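Local coordinates for Phenylalanine/tyrosine ammonia-lyase (PDB 1Y2M), which catalyses the non-oxidative deamination of L-phenylalanine and L-tyrosine to trans-cinnamic and p-coumaric acid, the committing step of phenylpropanoid pathways, at residues L52-D57 and K78-R83; H197-I202 and V233-E238; F437-E442 and A525-C530; S479-L484 and N517-L522. All blocks are in the same frame, centred on the assembly; numbering follows the deposited sequence.

Contact 1 of 4, residues L52-D57 and K78-R83; sequences LAAPTD and KGRPVR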
loop_
_atom_site.group_PDB
_atom_site.type_symbol
_atom_site.label_atom_id
_atom_site.label_comp_id
_atom_site.label_asym_id
_atom_site.label_seq_id
_atom_site.Cartn_x
_atom_site.Cartn_y
_atom_site.Cartn_z
ATOM N N LEU B 52 29.925 -3.677 16.444
ATOM C CA LEU B 52 31.082 -3.016 15.880
ATOM C C LEU B 52 32.357 -3.566 16.473
ATOM O O LEU B 52 33.421 -3.389 15.893
ATOM C CB LEU B 52 30.984 -1.487 16.065
ATOM C CG LEU B 52 29.869 -0.774 15.278
ATOM C CD1 LEU B 52 29.865 0.698 15.614
ATOM C CD2 LEU B 52 29.984 -0.937 13.774
ATOM N N ALA B 53 32.248 -4.225 17.622
ATOM C CA ALA B 53 33.392 -4.876 18.274
ATOM C C ALA B 53 33.694 -6.275 17.703
ATOM O O ALA B 53 34.677 -6.892 18.092
ATOM C CB ALA B 53 33.138 -4.977 19.778
ATOM N N ALA B 54 32.857 -6.806 16.814
ATOM C CA ALA B 54 33.129 -8.121 16.218
ATOM C C ALA B 54 34.521 -8.113 15.576
ATOM O O ALA B 54 34.824 -7.199 14.805
ATOM C CB ALA B 54 32.104 -8.444 15.182
ATOM N N PRO B 55 35.387 -9.094 15.920
ATOM C CA PRO B 55 36.695 -9.256 15.246
ATOM C C PRO B 55 36.556 -9.340 13.735
ATOM O O PRO B 55 35.554 -9.865 13.250
ATOM C CB PRO B 55 37.217 -10.598 15.786
ATOM C CG PRO B 55 36.527 -10.801 17.039
ATOM C CD PRO B 55 35.190 -10.097 16.977
ATOM N N THR B 56 37.527 -8.822 12.991
ATOM C CA THR B 56 37.542 -9.049 11.527
ATOM C C THR B 56 38.729 -9.900 11.053
ATOM O O THR B 56 38.750 -10.387 9.915
ATOM C CB THR B 56 37.529 -7.742 10.755
ATOM O OG1 THR B 56 38.696 -6.977 11.115
ATOM C CG2 THR B 56 36.244 -6.965 11.043
ATOM N N ASP B 57 39.706 -10.076 11.931
ATOM C CA ASP B 57 40.961 -10.744 11.580
ATOM C C ASP B 57 40.968 -12.183 12.078
ATOM O O ASP B 57 41.423 -13.099 11.373
ATOM C CB ASP B 57 42.140 -9.957 12.190
ATOM C CG ASP B 57 41.961 -9.696 13.702
ATOM O OD1 ASP B 57 40.793 -9.553 14.173
ATOM O OD2 ASP B 57 42.981 -9.643 14.430
ATOM N N LYS B 78 33.475 -8.027 5.808
ATOM C CA LYS B 78 34.852 -7.687 6.191
ATOM C C LYS B 78 35.896 -8.774 5.960
ATOM O O LYS B 78 37.043 -8.678 6.435
ATOM C CB LYS B 78 34.931 -7.253 7.660
ATOM C CG LYS B 78 33.908 -6.233 8.108
ATOM C CD LYS B 78 34.187 -4.894 7.533
ATOM C CE LYS B 78 33.239 -3.841 8.091
ATOM N NZ LYS B 78 33.779 -2.510 7.768
ATOM N N GLY B 79 35.520 -9.810 5.217
ATOM C CA GLY B 79 36.449 -10.875 4.880
ATOM C C GLY B 79 36.983 -11.703 6.028
ATOM O O GLY B 79 38.021 -12.358 5.896
ATOM N N ARG B 80 36.272 -11.732 7.142
ATOM C CA ARG B 80 36.725 -12.497 8.279
ATOM C C ARG B 80 36.771 -13.970 7.979
ATOM O O ARG B 80 35.815 -14.488 7.380
ATOM C CB ARG B 80 35.770 -12.333 9.431
ATOM C CG ARG B 80 36.289 -12.954 10.716
ATOM C CD ARG B 80 35.320 -12.609 11.763
ATOM N NE ARG B 80 35.689 -13.115 13.085
ATOM C CZ ARG B 80 34.858 -13.051 14.114
ATOM N NH1 ARG B 80 33.660 -12.452 13.975
ATOM N NH2 ARG B 80 35.225 -13.557 15.277
ATOM N N PRO B 81 37.859 -14.655 8.363
ATOM C CA PRO B 81 37.913 -16.097 8.117
ATOM C C PRO B 81 36.829 -16.817 8.910
ATOM O O PRO B 81 36.504 -16.390 10.012
ATOM C CB PRO B 81 39.280 -16.506 8.654
ATOM C CG PRO B 81 40.067 -15.277 8.692
ATOM C CD PRO B 81 39.100 -14.171 8.980
ATOM N N VAL B 82 36.321 -17.922 8.388
ATOM C CA VAL B 82 35.225 -18.653 9.012
ATOM C C VAL B 82 35.594 -20.132 8.992
ATOM O O VAL B 82 36.104 -20.639 7.980
ATOM C CB VAL B 82 33.888 -18.407 8.264
ATOM C CG1 VAL B 82 32.761 -19.254 8.819
ATOM C CG2 VAL B 82 33.533 -16.954 8.275
ATOM N N ARG B 83 35.377 -20.819 10.107
ATOM C CA ARG B 83 35.506 -22.272 10.136
ATOM C C ARG B 83 34.508 -22.918 11.110
ATOM O O ARG B 83 34.061 -22.307 12.073
ATOM C CB ARG B 83 36.952 -22.672 10.534
ATOM C CG ARG B 83 38.018 -22.413 9.453
ATOM C CD ARG B 83 39.451 -22.548 10.002
ATOM N NE ARG B 83 40.383 -23.257 9.116
ATOM C CZ ARG B 83 40.373 -24.579 8.904
ATOM N NH1 ARG B 83 39.449 -25.356 9.471
ATOM N NH2 ARG B 83 41.278 -25.135 8.096
#
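Arg-80 lays its side chain beside Pro-55, both pointing the same way, and these two with Thr-56 account for most of the 301 Å² buried between 52-57 and 78-83. Its CG stands anti to the backbone N (chi1 -172°); from there the chain runs extended to NE, its methylenes passing the carbonyls of Thr-56 and Pro-55. CD comes within 3.1 Å of Pro-55 O, and the same oxygen sits over one face of the guanidinium, 3.3 Å from Arg-80 NE at an angle too poor for a hydrogen bond. The proline ring covers the outer part of the group: Pro-55 CG is 3.5 Å from Arg-80 NH2. The N-H groups are used outside the contact, NE hydrogen-bonded to Ser-58 O, NH1 salt-bridged to Asp-71 and hydrogen-bonded to Ser-74 OG, which fixes the plane that Pro-55 packs against. A leucine in place of Arg-80 would probably leave Asp-71 without its charge partner and the carbonyl of Ser-58 without this donor, and free the 55-58 loop to shift. Thr-56 contributes at two levels. Its carbonyl O receives a CA-H...O contact from Arg-80 CA at 3.4 Å, while its methyl CG2 rests 3.6 Å from Lys-78 CB. Farther on, Pro-81 CD lies 3.5 Å from Asp-57 O. Without a hydrogen bond between them, the two loops meet at the surface by packing around one arginine, just ahead of the point where strands 60-62 and 82-84 pair in a small two-stranded parallel sheet.

Contact 2 of 4, residues H197-I202 and V233-E238; sequences HGITPI and VHVVHE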
loop_
_atom_site.group_PDB
_atom_site.type_symbol
_atom_site.label_atom_id
_atom_site.label_comp_id
_atom_site.label_asym_id
_atom_site.label_seq_id
_atom_site.Cartn_x
_atom_site.Cartn_y
_atom_site.Cartn_z
ATOM N N HIS B 197 38.532 -18.445 0.744
ATOM C CA HIS B 197 39.237 -18.167 -0.519
ATOM C C HIS B 197 38.505 -17.114 -1.376
ATOM O O HIS B 197 38.935 -16.833 -2.487
ATOM C CB HIS B 197 39.415 -19.455 -1.320
ATOM C CG HIS B 197 40.352 -20.434 -0.683
ATOM N ND1 HIS B 197 41.689 -20.165 -0.515
ATOM C CD2 HIS B 197 40.139 -21.648 -0.124
ATOM C CE1 HIS B 197 42.267 -21.192 0.090
ATOM N NE2 HIS B 197 41.348 -22.104 0.345
ATOM N N GLY B 198 37.442 -16.497 -0.860
ATOM C CA GLY B 198 36.765 -15.439 -1.562
ATOM C C GLY B 198 36.120 -15.876 -2.860
ATOM O O GLY B 198 36.093 -15.102 -3.860
ATOM N N ILE B 199 35.576 -17.086 -2.852
ATOM C CA ILE B 199 34.788 -17.610 -4.001
ATOM C C ILE B 199 33.322 -17.409 -3.642
ATOM O O ILE B 199 32.873 -17.940 -2.639
ATOM C CB ILE B 199 35.056 -19.089 -4.220
ATOM C CG1 ILE B 199 36.538 -19.334 -4.510
ATOM C CG2 ILE B 199 34.175 -19.567 -5.378
ATOM C CD1 ILE B 199 36.900 -20.783 -4.491
ATOM N N THR B 200 32.592 -16.610 -4.415
ATOM C CA THR B 200 31.218 -16.252 -4.081
ATOM C C THR B 200 30.330 -16.589 -5.276
ATOM O O THR B 200 30.519 -16.063 -6.386
ATOM C CB THR B 200 31.036 -14.752 -3.746
ATOM O OG1 THR B 200 31.989 -14.306 -2.780
ATOM C CG2 THR B 200 29.658 -14.517 -3.168
ATOM N N PRO B 201 29.428 -17.567 -5.068
ATOM C CA PRO B 201 28.528 -17.950 -6.124
ATOM C C PRO B 201 27.729 -16.791 -6.685
ATOM O O PRO B 201 27.298 -15.920 -5.946
ATOM C CB PRO B 201 27.628 -18.974 -5.456
ATOM C CG PRO B 201 28.481 -19.618 -4.416
ATOM C CD PRO B 201 29.304 -18.450 -3.889
ATOM N N ILE B 202 27.518 -16.831 -7.985
ATOM C CA ILE B 202 26.672 -15.873 -8.656
ATOM C C ILE B 202 25.256 -16.454 -8.587
ATOM O O ILE B 202 25.000 -17.566 -9.090
ATOM C CB ILE B 202 27.121 -15.673 -10.124
ATOM C CG1 ILE B 202 28.482 -15.031 -10.166
ATOM C CG2 ILE B 202 26.103 -14.864 -10.912
ATOM C CD1 ILE B 202 28.586 -13.687 -9.518
ATOM N N VAL B 233 30.879 -18.522 -10.483
ATOM C CA VAL B 233 31.292 -17.939 -9.215
ATOM C C VAL B 233 32.161 -16.734 -9.468
ATOM O O VAL B 233 32.763 -16.610 -10.521
ATOM C CB VAL B 233 32.056 -18.983 -8.334
ATOM C CG1 VAL B 233 31.169 -20.199 -8.078
ATOM C CG2 VAL B 233 33.382 -19.369 -9.023
ATOM N N HIS B 234 32.190 -15.827 -8.499
ATOM C CA HIS B 234 32.985 -14.614 -8.549
ATOM C C HIS B 234 34.233 -14.851 -7.663
ATOM O O HIS B 234 34.126 -15.393 -6.564
ATOM C CB HIS B 234 32.168 -13.458 -8.024
ATOM C CG HIS B 234 32.942 -12.200 -7.823
ATOM N ND1 HIS B 234 33.777 -12.006 -6.746
ATOM C CD2 HIS B 234 32.916 -11.038 -8.502
ATOM C CE1 HIS B 234 34.299 -10.789 -6.817
ATOM N NE2 HIS B 234 33.774 -10.172 -7.867
ATOM N N VAL B 235 35.396 -14.490 -8.177
ATOM C CA VAL B 235 36.665 -14.507 -7.474
ATOM C C VAL B 235 37.465 -13.285 -7.873
ATOM O O VAL B 235 37.311 -12.759 -8.976
ATOM C CB VAL B 235 37.511 -15.748 -7.809
ATOM C CG1 VAL B 235 36.734 -16.999 -7.463
ATOM C CG2 VAL B 235 37.960 -15.772 -9.307
ATOM N N VAL B 236 38.370 -12.872 -6.992
ATOM C CA VAL B 236 39.450 -11.982 -7.420
ATOM C C VAL B 236 40.707 -12.807 -7.675
ATOM O O VAL B 236 41.140 -13.580 -6.831
ATOM C CB VAL B 236 39.743 -10.911 -6.346
ATOM C CG1 VAL B 236 40.971 -10.050 -6.746
ATOM C CG2 VAL B 236 38.518 -10.069 -6.087
ATOM N N HIS B 237 41.247 -12.700 -8.885
ATOM C CA HIS B 237 42.395 -13.455 -9.302
ATOM C C HIS B 237 43.264 -12.530 -10.133
ATOM O O HIS B 237 42.742 -11.817 -10.990
ATOM C CB HIS B 237 41.926 -14.627 -10.147
ATOM C CG HIS B 237 43.024 -15.502 -10.628
ATOM N ND1 HIS B 237 43.392 -15.570 -11.953
ATOM C CD2 HIS B 237 43.877 -16.302 -9.953
ATOM C CE1 HIS B 237 44.406 -16.409 -12.074
ATOM N NE2 HIS B 237 44.708 -16.875 -10.878
ATOM N N GLU B 238 44.558 -12.537 -9.857
ATOM C CA GLU B 238 45.523 -11.699 -10.596
ATOM C C GLU B 238 45.023 -10.252 -10.640
ATOM O O GLU B 238 44.978 -9.580 -11.670
ATOM C CB GLU B 238 45.803 -12.291 -11.970
ATOM C CG GLU B 238 46.680 -13.472 -11.845
ATOM C CD GLU B 238 47.063 -14.112 -13.143
ATOM O OE1 GLU B 238 46.514 -13.779 -14.212
ATOM O OE2 GLU B 238 47.948 -14.954 -13.058
HETATM O O HOH W 1 34.162 -13.181 -4.304
HETATM O O HOH W 2 38.341 -13.758 -4.311
#
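Thr-200 and His-234 exchange two backbone hydrogen bonds, making them a hydrogen-bonded pair of an antiparallel sheet in which 200-201 is an outer strand beside 232-237. Thr-200 N reaches His-234 O at 2.9 Å, and the return bond from His-234 N to Thr-200 O is 2.7 Å long and nearly straight, 171° at the hydrogen. Pro-201, with no N-H to give, takes the next, non-hydrogen-bonded position opposite Val-233.

Where the strands part toward Gly-198, two waters take over. One is bonded to Gly-198 O, Thr-200 OG1 and His-234 ND1; the other donates to Gly-198 O and accepts from Val-236 N at 2.8 Å. The imidazole is held at its other nitrogen too, since NE2 is hydrogen-bonded to Glu-241 on the third strand. Gly-198 itself closes helix 185-197 in a Schellman motif, its phi of 64° turning the chain into the strand.

Apolar packing completes the join. The two branches of Ile-199 divide their work: CG2, anti to the backbone N, meets Val-233 CB at 3.7 Å, whereas CG1 lies alongside Val-235. Helix 246-252 covers Val-233 and Val-235, and helix 162-176 packs on Thr-200 and His-234. At the far end Ile-202 crosses the histidine obliquely, its CD1 3.9 Å from His-234 CB.

Contact 3 of 4, residues F437-E442 and A525-C530; sequences FTQLTE and ATHLYC
Leu-440 and His-527 form the centre of this helix pair, their CA atoms 6.0 Å apart. Leu-440 CB lies over one face of the imidazole, 4.2 Å from the ring centroid, a CH-pi contact. CG is anti to the backbone N (chi1 173°), and beyond it the two methyls separate: CD1 packs at 3.5 Å on Cys-530 CB, while CD2 is 4.0 Å from Thr-526 CG2. Gln-439 approaches the same ring in its plane, at the edge, with OE1 3.2 Å from His-527 CE1; the amide and ring planes stand 70° apart. This is a carbon-to-oxygen approach.

The polar ends are positioned from a second shell. His-527 NE2 is hydrogen-bonded to Thr-300 OG1, and Gln-439 NE2 to Thr-297 OG1 and to the carbonyl of Pro-364; helix 273-303 thus supplies a partner to each group, and helix 363-366 a second one to the amide. An alanine at His-527 would probably open a gap beneath Leu-440 CB and leave Thr-300 without its imidazole partner. Helix 468-484 adds Ala-474 against Leu-440 and Tyr-477 against Thr-526.

The segment axes are 10.2 Å apart and inclined at 32°, a near-parallel pairing within the helical core of the PAL/histidase fold. Chemically, the interface is mainly apolar, with no hydrogen bond between the segments. His-527 NE2 and Gln-439 NE2 are satisfied from other helices, whereas Thr-526 OG1 bonds back to Leu-522 O within its own; an oxygen facing CE1 would be favoured by the partial positive charge usual on that carbon.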
loop_
_atom_site.group_PDB
_atom_site.type_symbol
_atom_site.label_atom_id
_atom_site.label_comp_id
_atom_site.label_asym_id
_atom_site.label_seq_id
_atom_site.Cartn_x
_atom_site.Cartn_y
_atom_site.Cartn_z
ATOM N N PHE B 437 13.211 14.534 7.689
ATOM C CA PHE B 437 12.790 15.459 6.604
ATOM C C PHE B 437 12.111 16.690 7.260
ATOM O O PHE B 437 12.338 17.831 6.879
ATOM C CB PHE B 437 11.759 14.786 5.717
ATOM C CG PHE B 437 11.009 15.739 4.838
ATOM C CD1 PHE B 437 11.640 16.420 3.820
ATOM C CD2 PHE B 437 9.689 15.977 5.070
ATOM C CE1 PHE B 437 10.958 17.324 3.031
ATOM C CE2 PHE B 437 8.987 16.902 4.305
ATOM C CZ PHE B 437 9.636 17.565 3.275
ATOM N N THR B 438 11.191 16.454 8.183
ATOM C CA THR B 438 10.446 17.574 8.783
ATOM C C THR B 438 11.349 18.491 9.573
ATOM O O THR B 438 11.182 19.742 9.558
ATOM C CB THR B 438 9.260 17.177 9.699
ATOM O OG1 THR B 438 9.698 16.433 10.854
ATOM C CG2 THR B 438 8.262 16.342 8.921
ATOM N N GLN B 439 12.359 17.912 10.211
ATOM C CA GLN B 439 13.400 18.772 10.898
ATOM C C GLN B 439 14.155 19.632 9.893
ATOM O O GLN B 439 14.354 20.846 10.115
ATOM C CB GLN B 439 14.419 17.915 11.664
ATOM C CG GLN B 439 13.851 17.169 12.832
ATOM C CD GLN B 439 14.813 16.166 13.414
ATOM O OE1 GLN B 439 15.886 15.933 12.835
ATOM N NE2 GLN B 439 14.440 15.541 14.551
ATOM N N LEU B 440 14.625 18.999 8.829
ATOM C CA LEU B 440 15.447 19.661 7.832
ATOM C C LEU B 440 14.612 20.734 7.123
ATOM O O LEU B 440 15.059 21.848 6.980
ATOM C CB LEU B 440 15.939 18.650 6.818
ATOM C CG LEU B 440 16.677 19.249 5.605
ATOM C CD1 LEU B 440 17.897 19.992 6.055
ATOM C CD2 LEU B 440 17.135 18.143 4.661
ATOM N N THR B 441 13.374 20.428 6.724
ATOM C CA THR B 441 12.630 21.379 5.895
ATOM C C THR B 441 12.207 22.607 6.719
ATOM O O THR B 441 12.097 23.720 6.202
ATOM C CB THR B 441 11.520 20.678 5.127
ATOM O OG1 THR B 441 11.134 21.517 3.999
ATOM C CG2 THR B 441 10.356 20.367 6.011
ATOM N N GLU B 442 12.035 22.438 8.024
ATOM C CA GLU B 442 11.798 23.559 8.920
ATOM C C GLU B 442 13.026 24.457 8.963
ATOM O O GLU B 442 12.931 25.680 8.860
ATOM C CB GLU B 442 11.443 23.038 10.309
ATOM C CG GLU B 442 11.163 24.126 11.344
ATOM C CD GLU B 442 10.817 23.571 12.715
ATOM O OE1 GLU B 442 10.527 22.340 12.854
ATOM O OE2 GLU B 442 10.861 24.388 13.675
ATOM N N ALA B 525 22.304 11.873 4.761
ATOM C CA ALA B 525 23.537 12.553 4.240
ATOM C C ALA B 525 23.187 14.020 3.898
ATOM O O ALA B 525 23.937 14.923 4.158
ATOM C CB ALA B 525 24.097 11.857 3.069
ATOM N N THR B 526 22.067 14.196 3.240
ATOM C CA THR B 526 21.559 15.538 2.906
ATOM C C THR B 526 21.345 16.419 4.154
ATOM O O THR B 526 21.747 17.591 4.235
ATOM C CB THR B 526 20.265 15.380 2.090
ATOM O OG1 THR B 526 20.598 14.764 0.845
ATOM C CG2 THR B 526 19.521 16.683 1.832
ATOM N N HIS B 527 20.647 15.873 5.128
ATOM C CA HIS B 527 20.392 16.587 6.370
ATOM C C HIS B 527 21.722 16.952 7.034
ATOM O O HIS B 527 21.897 18.066 7.559
ATOM C CB HIS B 527 19.492 15.703 7.245
ATOM C CG HIS B 527 18.972 16.362 8.506
ATOM N ND1 HIS B 527 18.116 15.720 9.379
ATOM C CD2 HIS B 527 19.197 17.593 9.033
ATOM C CE1 HIS B 527 17.836 16.541 10.382
ATOM N NE2 HIS B 527 18.492 17.673 10.209
ATOM N N LEU B 528 22.631 16.001 7.147
ATOM C CA LEU B 528 23.932 16.293 7.757
ATOM C C LEU B 528 24.677 17.395 7.008
ATOM O O LEU B 528 25.205 18.322 7.636
ATOM C CB LEU B 528 24.783 15.021 7.799
ATOM C CG LEU B 528 26.145 15.061 8.491
ATOM C CD1 LEU B 528 26.064 15.730 9.866
ATOM C CD2 LEU B 528 26.691 13.621 8.637
ATOM N N TYR B 529 24.663 17.337 5.680
ATOM C CA TYR B 529 25.269 18.421 4.884
ATOM C C TYR B 529 24.683 19.762 5.318
ATOM O O TYR B 529 25.416 20.726 5.583
ATOM C CB TYR B 529 25.054 18.178 3.396
ATOM C CG TYR B 529 25.543 19.330 2.557
ATOM C CD1 TYR B 529 26.846 19.364 2.057
ATOM C CD2 TYR B 529 24.711 20.381 2.277
ATOM C CE1 TYR B 529 27.284 20.432 1.321
ATOM C CE2 TYR B 529 25.171 21.477 1.546
ATOM C CZ TYR B 529 26.437 21.498 1.073
ATOM O OH TYR B 529 26.860 22.600 0.327
ATOM N N CYS B 530 23.350 19.819 5.369
ATOM C CA CYS B 530 22.655 21.100 5.650
ATOM C C CYS B 530 22.868 21.608 7.078
ATOM O O CYS B 530 23.139 22.806 7.298
ATOM C CB CYS B 530 21.207 21.033 5.338
ATOM S SG CYS B 530 20.779 20.757 3.619
#

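Contact 4 of 4, residues S479-L484 and N517-L522; sequences SELGHL and NDVLSL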
loop_
_atom_site.group_PDB
_atom_site.type_symbol
_atom_site.label_atom_id
_atom_site.label_comp_id
_atom_site.label_asym_id
_atom_site.label_seq_id
_atom_site.Cartn_x
_atom_site.Cartn_y
_atom_site.Cartn_z
ATOM N N SER B 479 9.269 10.763 0.085
ATOM C CA SER B 479 8.148 10.169 -0.651
ATOM C C SER B 479 8.479 8.737 -1.029
ATOM O O SER B 479 7.678 7.824 -0.869
ATOM C CB SER B 479 7.893 10.928 -1.945
ATOM O OG SER B 479 7.491 12.273 -1.698
ATOM N N GLU B 480 9.700 8.533 -1.526
ATOM C CA GLU B 480 10.133 7.190 -1.944
ATOM C C GLU B 480 10.125 6.185 -0.787
ATOM O O GLU B 480 9.619 5.067 -0.940
ATOM C CB GLU B 480 11.489 7.243 -2.631
ATOM C CG GLU B 480 11.868 5.898 -3.182
ATOM C CD GLU B 480 13.047 5.955 -4.164
ATOM O OE1 GLU B 480 13.363 7.081 -4.676
ATOM O OE2 GLU B 480 13.685 4.877 -4.406
ATOM N N LEU B 481 10.585 6.639 0.385
ATOM C CA LEU B 481 10.468 5.812 1.585
ATOM C C LEU B 481 9.042 5.411 1.908
ATOM O O LEU B 481 8.789 4.280 2.354
ATOM C CB LEU B 481 11.094 6.504 2.788
ATOM C CG LEU B 481 12.618 6.565 2.760
ATOM C CD1 LEU B 481 13.156 7.626 3.793
ATOM C CD2 LEU B 481 13.239 5.193 3.004
ATOM N N GLY B 482 8.080 6.330 1.724
ATOM C CA GLY B 482 6.693 6.042 2.069
ATOM C C GLY B 482 6.172 4.865 1.245
ATOM O O GLY B 482 5.596 3.937 1.788
ATOM N N HIS B 483 6.352 4.924 -0.076
ATOM C CA HIS B 483 5.871 3.826 -0.924
ATOM C C HIS B 483 6.590 2.530 -0.611
ATOM O O HIS B 483 5.984 1.462 -0.610
ATOM C CB HIS B 483 6.032 4.235 -2.387
ATOM C CG HIS B 483 5.821 3.137 -3.352
ATOM N ND1 HIS B 483 6.834 2.319 -3.797
ATOM C CD2 HIS B 483 4.696 2.745 -3.998
ATOM C CE1 HIS B 483 6.335 1.452 -4.664
ATOM N NE2 HIS B 483 5.045 1.717 -4.830
ATOM N N LEU B 484 7.892 2.599 -0.357
ATOM C CA LEU B 484 8.662 1.379 -0.041
ATOM C C LEU B 484 8.041 0.662 1.155
ATOM O O LEU B 484 8.100 -0.571 1.219
ATOM C CB LEU B 484 10.134 1.715 0.240
ATOM C CG LEU B 484 10.965 1.774 -1.041
ATOM C CD1 LEU B 484 12.294 2.504 -0.833
ATOM C CD2 LEU B 484 11.241 0.333 -1.549
ATOM N N ASN B 517 17.008 1.452 3.350
ATOM C CA ASN B 517 18.254 1.885 3.989
ATOM C C ASN B 517 19.008 2.839 3.102
ATOM O O ASN B 517 19.533 3.856 3.574
ATOM C CB ASN B 517 19.216 0.757 4.413
ATOM C CG ASN B 517 18.787 0.031 5.652
ATOM O OD1 ASN B 517 18.177 0.614 6.539
ATOM N ND2 ASN B 517 19.208 -1.251 5.773
ATOM N N ASP B 518 19.057 2.546 1.811
ATOM C CA ASP B 518 19.819 3.320 0.855
ATOM C C ASP B 518 19.209 4.711 0.725
ATOM O O ASP B 518 19.892 5.755 0.798
ATOM C CB ASP B 518 19.792 2.614 -0.497
ATOM C CG ASP B 518 20.849 3.148 -1.475
ATOM O OD1 ASP B 518 21.950 3.637 -1.041
ATOM O OD2 ASP B 518 20.595 3.016 -2.696
ATOM N N VAL B 519 17.887 4.747 0.530
ATOM C CA VAL B 519 17.193 6.042 0.413
ATOM C C VAL B 519 17.305 6.855 1.660
ATOM O O VAL B 519 17.506 8.096 1.588
ATOM C CB VAL B 519 15.762 5.833 -0.025
ATOM C CG1 VAL B 519 14.994 7.143 -0.105
ATOM C CG2 VAL B 519 15.778 5.108 -1.365
ATOM N N LEU B 520 17.160 6.209 2.820
ATOM C CA LEU B 520 17.303 6.950 4.087
ATOM C C LEU B 520 18.729 7.479 4.188
ATOM O O LEU B 520 18.926 8.568 4.730
ATOM C CB LEU B 520 16.968 6.091 5.307
ATOM C CG LEU B 520 16.957 6.825 6.660
ATOM C CD1 LEU B 520 16.170 8.129 6.667
ATOM C CD2 LEU B 520 16.397 5.963 7.794
ATOM N N SER B 521 19.742 6.733 3.708
ATOM C CA SER B 521 21.133 7.221 3.771
ATOM C C SER B 521 21.293 8.475 2.933
ATOM O O SER B 521 22.038 9.378 3.294
ATOM C CB SER B 521 22.089 6.153 3.308
ATOM O OG SER B 521 22.017 4.975 4.142
ATOM N N LEU B 522 20.610 8.523 1.799
ATOM C CA LEU B 522 20.672 9.745 0.963
ATOM C C LEU B 522 20.065 10.920 1.725
ATOM O O LEU B 522 20.607 12.030 1.715
ATOM C CB LEU B 522 19.849 9.552 -0.326
ATOM C CG LEU B 522 20.395 8.553 -1.353
ATOM C CD1 LEU B 522 19.392 8.218 -2.430
ATOM C CD2 LEU B 522 21.666 9.102 -1.972
#
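Apolar contacts between Leu-481 and Val-519 dominate the 218 Å² buried by these two helical segments. The two side chains slide past each other in opposite directions, Leu-481 CG 3.8 Å from Val-519 CG1 and Leu-481 CD2 4.0 Å from Val-519 CB. Val-519 CG1 is anti to the backbone N (chi1 178°); this turns CG1 to Leu-481, while the other branch, CG2, faces Glu-480 and Leu-484. Leu-481 CD1 also meets Leu-520 CD1 at 4.2 Å, the side chains crossing at about a right angle. Leu-484 touches more lightly, CD1 to Val-519 CG2.

One charged group borders this packing. Glu-480 OE2 lies 3.7 Å from Val-519 CG2, but its salt-bridge partners belong to a second subunit: OE2 pairs with Arg-512 and Arg-206 of that subunit, and OE1 with its Arg-511. These three arginines would probably offset the repulsion expected from Glu-515 close by.

No hydrogen bond crosses between the segments; one side-chain bond lies within 517-522. Ser-521 OG returns to Asn-517 O at 2.8 Å, on the opposite face of the carbonyl plane from Ser-521 N, so that oxygen accepts twice.

The segment axes approach to 9.7 Å and run nearly antiparallel, 161° between their directions. Helix 416-443 packs on Leu-520 through Leu-429 and Ile-432, helix 273-303 on Asn-517, and helix 691-703 on Ser-521, while the second subunit meets helix 468-484 at Ser-479 and His-483.

Overall arrangement
Contacts 3 and 4 share helix 506-560, with centres about 14 Å apart: in contact 3 it runs roughly with helix 416-443, and in contact 4 against helix 468-484, which follows 416-443 in the chain. Contact 3 is the one close to substrate-binding residues. The side chain of Cys-530 is about 9 Å from that of Lys-468, which binds cinnamate, and that of Gln-439 about 9 Å from that of Arg-366, assigned the same role by similarity. Contacts 1 and 2, centres about 18 Å apart, tie loops and short strands together away from the substrate-binding residues; helix 185-197 links them, touching Pro-81 and leading into 197-202. Contact 2 lies about 40 Å from contact 3, centre to centre.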